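Local coordinates for protein putative O-acetylhomoserine (Thiol)-lyase (Campylobacter jejuni, PDB 4OC9) that probably uses pyridoxal 5'-phosphate to transfer the aminocarboxypropyl group of O-acetylhomoserine to a sulfur nucleophile, as in related trans-sulfuration enzymes, at residues G13-D18 with S62-Q67; L57-S62 with L274-A279; G212-G217 with W280-G285; I79-G84 with G217-R222; A70-G75 with A185-L190. All blocks are in the same frame, centred on the assembly; numbering follows the deposited sequence.

Contact 1 of 5, residues G13-D18 with S62-Q67; sequences GAYNFD and SDVLGQ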
# COMPACT_ATOMS: atom_id res chain seq x y z
N GLY D 13 -20.04 9.56 5.64
CA GLY D 13 -21.06 8.53 5.40
C GLY D 13 -20.49 7.11 5.22
O GLY D 13 -19.31 6.92 4.91
N ALA D 14 -21.35 6.12 5.48
CA ALA D 14 -21.01 4.72 5.36
C ALA D 14 -19.76 4.29 6.13
O ALA D 14 -19.19 3.26 5.81
CB ALA D 14 -20.87 4.36 3.90
N TYR D 15 -19.35 5.04 7.15
CA TYR D 15 -18.18 4.74 7.97
C TYR D 15 -18.38 5.41 9.36
O TYR D 15 -18.41 6.62 9.39
CB TYR D 15 -16.88 5.20 7.30
CG TYR D 15 -15.65 5.09 8.20
CD1 TYR D 15 -15.12 3.85 8.54
CD2 TYR D 15 -14.97 6.23 8.64
CE1 TYR D 15 -14.00 3.74 9.36
CE2 TYR D 15 -13.85 6.14 9.45
CZ TYR D 15 -13.36 4.91 9.80
OH TYR D 15 -12.25 4.82 10.61
N ASN D 16 -18.56 4.58 10.41
CA ASN D 16 -18.78 4.84 11.88
C ASN D 16 -17.65 5.06 12.75
O ASN D 16 -17.90 5.51 13.84
CB ASN D 16 -19.39 3.56 12.50
CG ASN D 16 -19.81 3.70 13.93
OD1 ASN D 16 -19.44 2.87 14.83
ND2 ASN D 16 -20.55 4.73 14.17
N PHE D 17 -16.44 4.86 12.27
CA PHE D 17 -15.26 4.97 13.12
C PHE D 17 -15.28 3.69 13.95
O PHE D 17 -16.22 3.44 14.72
CB PHE D 17 -15.22 6.17 14.07
CG PHE D 17 -15.40 7.48 13.38
CD1 PHE D 17 -14.39 8.00 12.61
CD2 PHE D 17 -16.55 8.22 13.56
CE1 PHE D 17 -14.56 9.21 11.96
CE2 PHE D 17 -16.72 9.44 12.93
CZ PHE D 17 -15.72 9.93 12.11
N ASP D 18 -14.30 2.82 13.77
CA ASP D 18 -14.29 1.61 14.57
C ASP D 18 -13.80 1.96 16.00
O ASP D 18 -13.96 3.09 16.48
CB ASP D 18 -13.55 0.47 13.86
CG ASP D 18 -14.32 -0.09 12.67
OD1 ASP D 18 -15.55 0.09 12.55
OD2 ASP D 18 -13.67 -0.77 11.85
N SER D 62 -13.64 -1.57 0.94
CA SER D 62 -14.44 -1.47 -0.31
C SER D 62 -15.96 -1.25 -0.08
O SER D 62 -16.63 -0.66 -0.91
CB SER D 62 -14.16 -2.60 -1.25
OG SER D 62 -14.32 -3.85 -0.62
N ASP D 63 -16.48 -1.66 1.08
CA ASP D 63 -17.91 -1.44 1.39
C ASP D 63 -18.20 0.05 1.55
O ASP D 63 -19.24 0.54 1.11
CB ASP D 63 -18.35 -2.19 2.65
CG ASP D 63 -18.36 -3.69 2.47
OD1 ASP D 63 -18.28 -4.17 1.31
OD2 ASP D 63 -18.47 -4.40 3.48
N VAL D 64 -17.28 0.76 2.22
CA VAL D 64 -17.45 2.20 2.43
C VAL D 64 -17.52 2.87 1.04
O VAL D 64 -18.38 3.71 0.78
CB VAL D 64 -16.33 2.83 3.23
CG1 VAL D 64 -16.54 4.33 3.32
CG2 VAL D 64 -16.24 2.22 4.62
N LEU D 65 -16.62 2.45 0.15
CA LEU D 65 -16.56 2.98 -1.22
C LEU D 65 -17.87 2.74 -1.95
O LEU D 65 -18.43 3.64 -2.58
CB LEU D 65 -15.42 2.31 -1.99
CG LEU D 65 -15.21 2.73 -3.45
CD1 LEU D 65 -15.00 4.24 -3.63
CD2 LEU D 65 -14.05 1.96 -4.03
N GLY D 66 -18.35 1.52 -1.87
CA GLY D 66 -19.61 1.14 -2.55
C GLY D 66 -20.78 1.99 -2.12
O GLY D 66 -21.51 2.55 -2.97
N GLN D 67 -20.96 2.12 -0.82
CA GLN D 67 -22.08 2.88 -0.30
C GLN D 67 -21.95 4.38 -0.61
O GLN D 67 -22.94 5.02 -0.96
CB GLN D 67 -22.27 2.60 1.20
CG GLN D 67 -23.59 3.13 1.72
CD GLN D 67 -24.77 2.43 1.06
OE1 GLN D 67 -24.88 1.19 1.08
NE2 GLN D 67 -25.68 3.22 0.51

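Contact 2 of 5, residues L57-S62 with L274-A279; sequences LSNPTS and LAPQNA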
# COMPACT_ATOMS: atom_id res chain seq x y z
N LEU D 57 -15.67 -11.75 -1.60
CA LEU D 57 -17.08 -11.33 -1.66
C LEU D 57 -17.24 -9.87 -1.26
O LEU D 57 -17.90 -9.11 -1.94
CB LEU D 57 -17.94 -12.15 -0.71
CG LEU D 57 -17.77 -13.67 -0.76
CD1 LEU D 57 -18.94 -14.28 -0.01
CD2 LEU D 57 -17.80 -14.12 -2.19
N SER D 58 -16.68 -9.51 -0.10
CA SER D 58 -16.76 -8.15 0.37
C SER D 58 -15.65 -7.87 1.38
O SER D 58 -15.17 -8.78 2.07
CB SER D 58 -18.10 -7.85 1.03
OG SER D 58 -18.21 -8.55 2.27
N ASN D 59 -15.31 -6.59 1.48
CA ASN D 59 -14.28 -6.07 2.38
C ASN D 59 -14.77 -4.71 2.93
O ASN D 59 -15.35 -3.92 2.20
CB ASN D 59 -12.98 -5.98 1.60
CG ASN D 59 -11.84 -5.37 2.38
OD1 ASN D 59 -11.89 -4.18 2.78
ND2 ASN D 59 -10.74 -6.11 2.49
N PRO D 60 -14.56 -4.45 4.23
CA PRO D 60 -15.03 -3.20 4.83
C PRO D 60 -14.51 -1.93 4.16
O PRO D 60 -15.27 -0.97 4.03
CB PRO D 60 -14.56 -3.28 6.28
CG PRO D 60 -14.23 -4.71 6.51
CD PRO D 60 -13.82 -5.27 5.19
N THR D 61 -13.27 -1.93 3.70
CA THR D 61 -12.73 -0.75 3.02
C THR D 61 -13.54 -0.53 1.77
O THR D 61 -14.11 0.54 1.56
CB THR D 61 -11.23 -0.90 2.67
OG1 THR D 61 -10.46 -1.10 3.86
CG2 THR D 61 -10.71 0.34 1.97
N SER D 62 -13.64 -1.57 0.94
CA SER D 62 -14.44 -1.47 -0.31
C SER D 62 -15.96 -1.25 -0.08
O SER D 62 -16.63 -0.66 -0.91
CB SER D 62 -14.16 -2.60 -1.25
OG SER D 62 -14.32 -3.85 -0.62
N LEU D 274 -12.10 -6.41 -5.99
CA LEU D 274 -11.30 -5.21 -5.89
C LEU D 274 -10.40 -5.29 -4.65
O LEU D 274 -10.88 -5.38 -3.53
CB LEU D 274 -12.20 -3.96 -5.78
CG LEU D 274 -11.45 -2.62 -5.71
CD1 LEU D 274 -10.64 -2.37 -6.98
CD2 LEU D 274 -12.40 -1.45 -5.50
N ALA D 275 -9.10 -5.18 -4.87
CA ALA D 275 -8.14 -5.19 -3.78
C ALA D 275 -8.33 -3.99 -2.84
O ALA D 275 -8.69 -2.89 -3.27
CB ALA D 275 -6.74 -5.21 -4.32
N PRO D 276 -8.09 -4.18 -1.54
CA PRO D 276 -8.24 -3.16 -0.50
C PRO D 276 -7.45 -1.88 -0.70
O PRO D 276 -7.92 -0.77 -0.39
CB PRO D 276 -7.74 -3.87 0.76
CG PRO D 276 -7.82 -5.31 0.48
CD PRO D 276 -7.66 -5.48 -1.00
N GLN D 277 -6.24 -2.02 -1.18
CA GLN D 277 -5.43 -0.84 -1.38
C GLN D 277 -6.08 0.02 -2.48
O GLN D 277 -6.11 1.24 -2.37
CB GLN D 277 -4.01 -1.26 -1.78
CG GLN D 277 -3.02 -0.12 -1.87
CD GLN D 277 -2.70 0.49 -0.51
OE1 GLN D 277 -2.76 -0.19 0.52
NE2 GLN D 277 -2.27 1.73 -0.53
N ASN D 278 -6.52 -0.63 -3.57
CA ASN D 278 -7.15 0.10 -4.68
C ASN D 278 -8.43 0.74 -4.21
O ASN D 278 -8.69 1.93 -4.50
CB ASN D 278 -7.39 -0.73 -5.93
CG ASN D 278 -6.13 -1.02 -6.71
OD1 ASN D 278 -5.05 -1.14 -6.17
ND2 ASN D 278 -6.29 -1.15 -8.03
N ALA D 279 -9.20 -0.01 -3.41
CA ALA D 279 -10.47 0.51 -2.88
C ALA D 279 -10.22 1.76 -2.05
O ALA D 279 -10.91 2.77 -2.20
CB ALA D 279 -11.19 -0.54 -2.07

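Contact 3 of 5, residues G212-G217 with W280-G285; sequences GTALGG and WLLLQG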
# COMPACT_ATOMS: atom_id res chain seq x y z
N GLY D 212 -4.50 8.16 -12.35
CA GLY D 212 -3.93 7.00 -13.05
C GLY D 212 -3.23 6.00 -12.15
O GLY D 212 -2.29 5.33 -12.59
N THR D 213 -3.73 5.84 -10.93
CA THR D 213 -3.11 4.94 -9.98
C THR D 213 -3.88 3.75 -9.45
O THR D 213 -3.30 2.88 -8.87
CB THR D 213 -2.68 5.73 -8.74
OG1 THR D 213 -3.80 6.41 -8.18
CG2 THR D 213 -1.65 6.79 -9.14
N ALA D 214 -5.18 3.70 -9.64
CA ALA D 214 -5.91 2.57 -9.13
C ALA D 214 -6.98 2.12 -10.06
O ALA D 214 -7.98 2.79 -10.29
CB ALA D 214 -6.51 2.89 -7.79
N LEU D 215 -6.77 0.93 -10.58
CA LEU D 215 -7.68 0.33 -11.47
C LEU D 215 -8.87 -0.11 -10.61
O LEU D 215 -8.70 -0.64 -9.53
CB LEU D 215 -7.02 -0.92 -12.12
CG LEU D 215 -7.80 -1.56 -13.27
CD1 LEU D 215 -7.85 -0.56 -14.42
CD2 LEU D 215 -7.13 -2.84 -13.74
N GLY D 216 -10.07 0.06 -11.11
CA GLY D 216 -11.28 -0.33 -10.39
C GLY D 216 -12.59 -0.01 -11.09
O GLY D 216 -12.65 0.80 -11.99
N GLY D 217 -13.65 -0.68 -10.67
CA GLY D 217 -14.98 -0.47 -11.22
C GLY D 217 -16.08 -0.59 -10.18
O GLY D 217 -15.84 -1.01 -9.05
N TRP D 280 -9.22 1.68 -1.18
CA TRP D 280 -8.87 2.82 -0.32
C TRP D 280 -8.44 4.05 -1.13
O TRP D 280 -8.88 5.16 -0.86
CB TRP D 280 -7.81 2.43 0.71
CG TRP D 280 -7.49 3.50 1.65
CD1 TRP D 280 -8.17 3.81 2.76
CD2 TRP D 280 -6.38 4.40 1.59
NE1 TRP D 280 -7.57 4.89 3.41
CE2 TRP D 280 -6.47 5.26 2.71
CE3 TRP D 280 -5.34 4.59 0.68
CZ2 TRP D 280 -5.54 6.25 2.96
CZ3 TRP D 280 -4.42 5.60 0.91
CH2 TRP D 280 -4.52 6.41 2.06
N LEU D 281 -7.56 3.83 -2.11
CA LEU D 281 -7.12 4.94 -2.97
C LEU D 281 -8.31 5.55 -3.67
O LEU D 281 -8.42 6.76 -3.78
CB LEU D 281 -6.11 4.45 -4.00
CG LEU D 281 -4.75 4.11 -3.42
CD1 LEU D 281 -3.84 3.41 -4.41
CD2 LEU D 281 -4.09 5.38 -2.91
N LEU D 282 -9.21 4.70 -4.17
CA LEU D 282 -10.43 5.16 -4.86
C LEU D 282 -11.33 5.96 -3.90
O LEU D 282 -11.96 6.91 -4.32
CB LEU D 282 -11.14 4.00 -5.53
CG LEU D 282 -10.28 3.44 -6.67
CD1 LEU D 282 -10.81 2.11 -7.20
CD2 LEU D 282 -10.15 4.45 -7.81
N LEU D 283 -11.38 5.58 -2.63
CA LEU D 283 -12.14 6.36 -1.67
C LEU D 283 -11.52 7.71 -1.56
O LEU D 283 -12.23 8.70 -1.46
CB LEU D 283 -12.10 5.81 -0.25
CG LEU D 283 -13.06 4.73 0.21
CD1 LEU D 283 -12.65 4.17 1.56
CD2 LEU D 283 -14.43 5.40 0.29
N GLN D 284 -10.20 7.76 -1.53
CA GLN D 284 -9.53 9.06 -1.40
C GLN D 284 -9.85 9.96 -2.62
O GLN D 284 -10.04 11.16 -2.49
CB GLN D 284 -8.00 8.93 -1.25
CG GLN D 284 -7.58 7.94 -0.17
CD GLN D 284 -8.18 8.22 1.19
OE1 GLN D 284 -8.88 7.36 1.70
NE2 GLN D 284 -8.00 9.41 1.74
N GLY D 285 -9.86 9.34 -3.81
CA GLY D 285 -10.12 10.07 -5.02
C GLY D 285 -11.52 10.57 -5.02
O GLY D 285 -11.78 11.70 -5.45

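Contact 4 of 5, residues I79-G84 with G217-R222; sequences IPVASG and GALIER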
# COMPACT_ATOMS: atom_id res chain seq x y z
N ILE D 79 -21.48 -1.72 -5.54
CA ILE D 79 -20.52 -2.80 -5.43
C ILE D 79 -19.27 -2.62 -6.26
O ILE D 79 -19.33 -2.64 -7.48
CB ILE D 79 -21.15 -4.14 -5.86
CG1 ILE D 79 -22.17 -4.56 -4.81
CG2 ILE D 79 -20.10 -5.24 -5.94
CD1 ILE D 79 -22.95 -5.79 -5.16
N PRO D 80 -18.15 -2.43 -5.58
CA PRO D 80 -16.90 -2.27 -6.29
C PRO D 80 -16.34 -3.59 -6.72
O PRO D 80 -16.44 -4.58 -6.00
CB PRO D 80 -15.99 -1.60 -5.25
CG PRO D 80 -16.92 -0.99 -4.28
CD PRO D 80 -18.00 -2.02 -4.17
N VAL D 81 -15.73 -3.56 -7.89
CA VAL D 81 -15.13 -4.71 -8.49
C VAL D 81 -13.74 -4.37 -9.03
O VAL D 81 -13.35 -3.21 -9.01
CB VAL D 81 -16.05 -5.33 -9.55
CG1 VAL D 81 -17.28 -5.86 -8.88
CG2 VAL D 81 -16.42 -4.32 -10.59
N ALA D 82 -13.00 -5.37 -9.50
CA ALA D 82 -11.61 -5.15 -9.97
C ALA D 82 -11.35 -4.14 -11.06
O ALA D 82 -10.26 -3.63 -11.18
CB ALA D 82 -10.98 -6.47 -10.35
N SER D 83 -12.34 -3.91 -11.91
CA SER D 83 -12.17 -2.96 -12.99
C SER D 83 -13.49 -2.58 -13.59
O SER D 83 -14.49 -3.19 -13.33
CB SER D 83 -11.33 -3.56 -14.10
OG SER D 83 -12.02 -4.62 -14.73
N GLY D 84 -13.45 -1.51 -14.38
CA GLY D 84 -14.62 -0.99 -15.09
C GLY D 84 -15.18 -2.06 -16.03
O GLY D 84 -16.38 -2.23 -16.13
N GLY D 217 -13.65 -0.68 -10.67
CA GLY D 217 -14.98 -0.47 -11.22
C GLY D 217 -16.08 -0.59 -10.18
O GLY D 217 -15.84 -1.01 -9.05
N ALA D 218 -17.28 -0.16 -10.54
CA ALA D 218 -18.40 -0.26 -9.63
C ALA D 218 -19.73 -0.44 -10.33
O ALA D 218 -19.94 0.10 -11.42
CB ALA D 218 -18.47 0.97 -8.76
N LEU D 219 -20.63 -1.18 -9.68
CA LEU D 219 -21.99 -1.38 -10.20
C LEU D 219 -22.87 -0.78 -9.13
O LEU D 219 -22.80 -1.19 -7.96
CB LEU D 219 -22.43 -2.83 -10.41
CG LEU D 219 -21.65 -3.75 -11.34
CD1 LEU D 219 -20.39 -4.19 -10.59
CD2 LEU D 219 -22.47 -4.98 -11.69
N ILE D 220 -23.71 0.15 -9.53
CA ILE D 220 -24.61 0.81 -8.60
C ILE D 220 -26.06 0.62 -9.02
O ILE D 220 -26.40 0.77 -10.21
CB ILE D 220 -24.29 2.30 -8.58
CG1 ILE D 220 -22.80 2.50 -8.29
CG2 ILE D 220 -25.15 3.01 -7.56
CD1 ILE D 220 -22.37 3.94 -8.34
N GLU D 221 -26.93 0.30 -8.06
CA GLU D 221 -28.33 0.10 -8.42
C GLU D 221 -29.21 1.19 -7.80
O GLU D 221 -28.93 1.71 -6.69
CB GLU D 221 -28.86 -1.27 -8.00
CG GLU D 221 -29.18 -1.48 -6.52
CD GLU D 221 -29.70 -2.90 -6.24
OE1 GLU D 221 -30.92 -3.03 -5.98
OE2 GLU D 221 -28.94 -3.88 -6.39
N ARG D 222 -30.26 1.55 -8.52
CA ARG D 222 -31.17 2.58 -8.02
C ARG D 222 -32.04 2.08 -6.91
O ARG D 222 -32.12 0.87 -6.63
CB ARG D 222 -32.15 3.02 -9.10
CG ARG D 222 -33.15 1.95 -9.59
CD ARG D 222 -34.21 2.57 -10.52
NE ARG D 222 -35.15 1.61 -11.15
CZ ARG D 222 -36.32 1.23 -10.65
NH1 ARG D 222 -36.75 1.64 -9.46
NH2 ARG D 222 -37.07 0.38 -11.34

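Contact 5 of 5, residues A70-G75 with A185-L190; sequences ANVEGG and ATPFLL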
# COMPACT_ATOMS: atom_id res chain seq x y z
N ALA D 70 -22.83 5.00 -4.11
CA ALA D 70 -24.27 4.93 -4.25
C ALA D 70 -24.92 6.22 -3.74
O ALA D 70 -25.87 6.73 -4.32
CB ALA D 70 -24.84 3.74 -3.49
N ASN D 71 -24.42 6.72 -2.63
CA ASN D 71 -24.93 7.95 -2.04
C ASN D 71 -24.75 9.14 -2.95
O ASN D 71 -25.68 9.91 -3.12
CB ASN D 71 -24.29 8.22 -0.67
CG ASN D 71 -24.68 7.18 0.34
OD1 ASN D 71 -25.48 6.31 0.07
ND2 ASN D 71 -24.07 7.23 1.51
N VAL D 72 -23.57 9.29 -3.55
CA VAL D 72 -23.36 10.44 -4.44
C VAL D 72 -24.23 10.34 -5.69
O VAL D 72 -24.62 11.34 -6.22
CB VAL D 72 -21.88 10.74 -4.80
CG1 VAL D 72 -21.12 11.02 -3.53
CG2 VAL D 72 -21.23 9.60 -5.55
N GLU D 73 -24.50 9.13 -6.17
CA GLU D 73 -25.36 8.95 -7.36
C GLU D 73 -26.85 9.05 -7.03
O GLU D 73 -27.66 9.22 -7.94
CB GLU D 73 -25.10 7.62 -8.06
CG GLU D 73 -23.84 7.51 -8.91
CD GLU D 73 -23.89 8.27 -10.23
OE1 GLU D 73 -22.98 8.07 -11.07
OE2 GLU D 73 -24.83 9.06 -10.46
N GLY D 74 -27.21 8.98 -5.76
CA GLY D 74 -28.61 9.03 -5.35
C GLY D 74 -29.24 7.63 -5.51
O GLY D 74 -30.44 7.48 -5.65
N GLY D 75 -28.39 6.59 -5.52
CA GLY D 75 -28.85 5.21 -5.68
C GLY D 75 -28.98 4.52 -4.33
O GLY D 75 -28.84 5.15 -3.31
N ALA D 185 -18.83 11.47 -17.32
CA ALA D 185 -19.53 12.61 -16.73
C ALA D 185 -19.30 12.72 -15.24
O ALA D 185 -19.17 13.81 -14.69
CB ALA D 185 -21.01 12.49 -17.01
N THR D 186 -19.23 11.56 -14.59
CA THR D 186 -19.02 11.41 -13.13
C THR D 186 -20.36 11.74 -12.46
O THR D 186 -21.21 12.42 -13.01
CB THR D 186 -17.96 12.32 -12.48
OG1 THR D 186 -18.47 13.64 -12.31
CG2 THR D 186 -16.68 12.30 -13.25
N PRO D 187 -20.56 11.26 -11.23
CA PRO D 187 -21.82 11.56 -10.57
C PRO D 187 -21.98 13.04 -10.25
O PRO D 187 -23.10 13.45 -9.95
CB PRO D 187 -21.72 10.79 -9.25
CG PRO D 187 -20.68 9.74 -9.48
CD PRO D 187 -19.70 10.39 -10.41
N PHE D 188 -20.90 13.81 -10.32
CA PHE D 188 -20.99 15.23 -10.02
C PHE D 188 -21.45 16.11 -11.15
O PHE D 188 -21.81 17.25 -10.91
CB PHE D 188 -19.69 15.77 -9.43
CG PHE D 188 -19.37 15.18 -8.11
CD1 PHE D 188 -19.84 15.76 -6.97
CD2 PHE D 188 -18.62 14.01 -8.03
CE1 PHE D 188 -19.56 15.20 -5.75
CE2 PHE D 188 -18.32 13.44 -6.81
CZ PHE D 188 -18.80 14.05 -5.66
N LEU D 189 -21.45 15.61 -12.37
CA LEU D 189 -21.93 16.43 -13.48
C LEU D 189 -23.24 15.93 -14.02
O LEU D 189 -23.97 16.66 -14.64
CB LEU D 189 -20.89 16.47 -14.60
CG LEU D 189 -19.51 17.00 -14.13
CD1 LEU D 189 -18.55 17.07 -15.30
CD2 LEU D 189 -19.65 18.37 -13.48
N LEU D 190 -23.55 14.67 -13.74
CA LEU D 190 -24.76 14.05 -14.21
C LEU D 190 -25.22 12.92 -13.32
O LEU D 190 -24.42 12.08 -12.89
CB LEU D 190 -24.52 13.53 -15.63
CG LEU D 190 -25.70 12.87 -16.31
CD1 LEU D 190 -26.84 13.86 -16.44
CD2 LEU D 190 -25.30 12.41 -17.68

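Contact 1 of 5, residues G13-D18 with S62-Q67
Gln67 NE2 is held by two acceptors of its own chain, Asn71 OD1 one turn further along helix 60-73 and, weakly, Ala76 O, while the aliphatic base of the same side chain meets Ala14. The arrangement lays the N-terminal loop of a fold-type I pyridoxal phosphate enzyme, here residues 13-18, over an early turn of helix 60-73. Ala14 CB comes within 3.5 Å of Gln67 CB and 3.7 Å of Gln67 CG. With CG anti to the backbone N (chi1 -168°) and the chain bent beyond it, Gln67 shows Ala14 its methylenes while its amide leads away. The lone methyl of Ala14 lets the loop backbone come close to the helix, Ala14 CA lying 5.3 Å from Val64 CA. Gly13 is needed for its backbone: its phi of 125° would press a beta carbon against the preceding carbonyl O. Its own O accepts from Arg68 NE.

Val64 does the rest. Both its methyls lie 4.1 Å from Tyr15 CB, and CG2 also comes to 3.3 Å from Ala14 O, so beta branching lets one residue touch both. Beyond it the Tyr15 ring turns away from the helix and sends OH to Ser22 O. One face of that ring is occupied by Phe17 N, 3.8 Å above the plane and over the ring centre.

Contact 2 of 5, residues L57-S62 with L274-A279
Asn59 lays its amide across the ring of Pro276 at about a right angle, ND2 standing 3.6 Å from Pro276 CG. That nitrogen also donates to Tyr28 O and weakly to Ser55 OG; the proline offers it a hydrocarbon surface. The other end of the amide works along the chain: OD1 accepts from Thr61 N at 2.8 Å, in the carbonyl plane, making Asn59 the N-cap of helix 60-73 in an Asx turn. Asparagine suits this place because a short side chain can fold forward to a backbone N-H of the first turn, which has no preceding helical carbonyl to bind. Two helix starts thus meet here, since Ala275 is the N-cap residue of helix 276-309, the long helix that in this fold leads from the large cofactor-binding domain toward the C-terminal one. Thr61 divides its branches by polarity. With CG2 anti to the backbone N, this methyl sits 3.8 Å from Pro276 O and 4.2 Å from Ala279 CB, while OG1 bonds to Pro26 O and Tyr28 N. Ser62 follows, and its CB approaches Ala279 CB to 3.7 Å; two small residues let Ser62 CA come within 5.1 Å of Ala279 CA.

Contact 3 of 5, residues G212-G217 with W280-G285
Leu282 straddles the loop with its two methyl branches. Its chi1 of -66° puts CG anti to the carbonyl carbon, and chi2 of 169° then sets CD1 anti to CA. CD1 lies 4.0 Å from Gly216 CA, while CD2 is 4.0 Å from Ala214 CB and 3.7 Å from Ala214 O, resting on backbone as much as on side chain. Gly216 suits this place exactly: a beta carbon would point at the helix and fall only 2.6 Å from Leu282 CD1. Leu281 has a similar first torsion but meets the loop by its base, CB being 4.1 Å from Ala214 CB, while its side chain also packs on Trp280 of the third subunit and Gln29 of the fourth. Ala214 is in an extended conformation that turns its methyl to the helix, where it lodges against both leucines. The loop runs from the cofactor-bearing Lys206 region into strand 217-221 of the large sheet, and Thr213 O accepts from Gln29 NE2 of the fourth subunit. On the helix side, Leu282 also touches Leu65, so helix 276-309 is wedged between this loop and helix 60-73.

Contact 4 of 5, residues I79-G84 with G217-R222
Val81 N sits 46° above the carbonyl plane of Gly217, 2.8 Å from Gly217 O, and Gly217 N lies 41° above the plane of the Val81 carbonyl, 3.0 Å from Val81 O. Each N-H of the pair thus approaches its carbonyl from above rather than in its plane, in an antiparallel pairing at the margin of the seven-stranded sheet of the fold-type I domain. Ile79 and Leu219 form a second hydrogen-bonded pair, Ile79 N to Leu219 O at 2.8 Å and Leu219 N to Ile79 O at 2.9 Å. Between them Pro80 and Ala218 are a non-hydrogen-bonded pair, where a proline costs nothing because no N-H is called for across the strands; both face helix 60-73. The other face carries Ile79, Val81 and Leu219, the last two packed on Ala87 of helix 84-93. There Val81 CG1 and Leu219 CD1 meet at 3.9 Å, the two side chains crossing at about a right angle.

Past the strand, Gly84 N donates to the phosphate OP2 of the pyridoxyl-lysine at position 206. Gly217 has no beta carbon to collide with this turn, and its CA makes a CA-H...O contact of 3.5 Å with Ser83 O.

Contact 5 of 5, residues A70-G75 with A185-L190
Glu73 leaves the last turn of its helix with CG beside the backbone N (chi1 -76°) and bends again at the next bond (chi2 -73°), which brings its carboxylate back across the Pro187 ring at about a right angle. OE1 lies 3.3 Å from Pro187 CG, and CD 3.5 Å from Pro187 CB. Pro187 offers the glutamate a rigid apolar surface. The buried carboxylate is met by others, OE1 taking hydrogen bonds from His202 NE2 and Asn182 ND2, which may well keep the group ionised.

Beside it Val72 turns its two methyls to two different neighbours. CG2 rests 3.9 Å from Pro187 CB, and CG1 comes obliquely to the ring of Phe188, 4.4 Å from its CZ. A beta-branched residue serves well where two partners lie side by side, and Phe188 itself continues the apolar layer onto Leu289 and Ala290 of helix 276-309.

Each segment is also braced by its own bonds. Thr186 OG1 accepts from Phe188 N at 3.1 Å, an ST turn that spans Pro187. At the helix end, Gly75 N reaches Ala70 O at 2.8 Å and Gly74 N bonds Asn71 O; the positive phi of Gly74 suits glycine. This is a Schellman motif ending helix 60-73, whose last turn, through Val72 and Glu73, packs on the loop between strands 177-181 and 199-203.

How the contacts relate
Helix 60-73 is the common thread: contacts 2, 1 and 5 meet its start, middle and end in turn, and strand 77-81 of contact 4 follows it directly. Contacts 1 and 2 share Ser62, their centres about 11 Å apart, and contacts 2 and 3 use successive turns of helix 276-309, about 10 Å apart. Contacts 3 and 4 meet at Gly217, where the loop enters the sheet. Contact 5 lies about 20 Å from contact 2, nested within the chain loop that contact 2 closes. Residues distant in sequence thus gather around helix 60-73 and the sheet edge at strand 77-81. Contacts 2, 3 and 4 also touch the fourth subunit, so this part of the domain lies at a subunit interface.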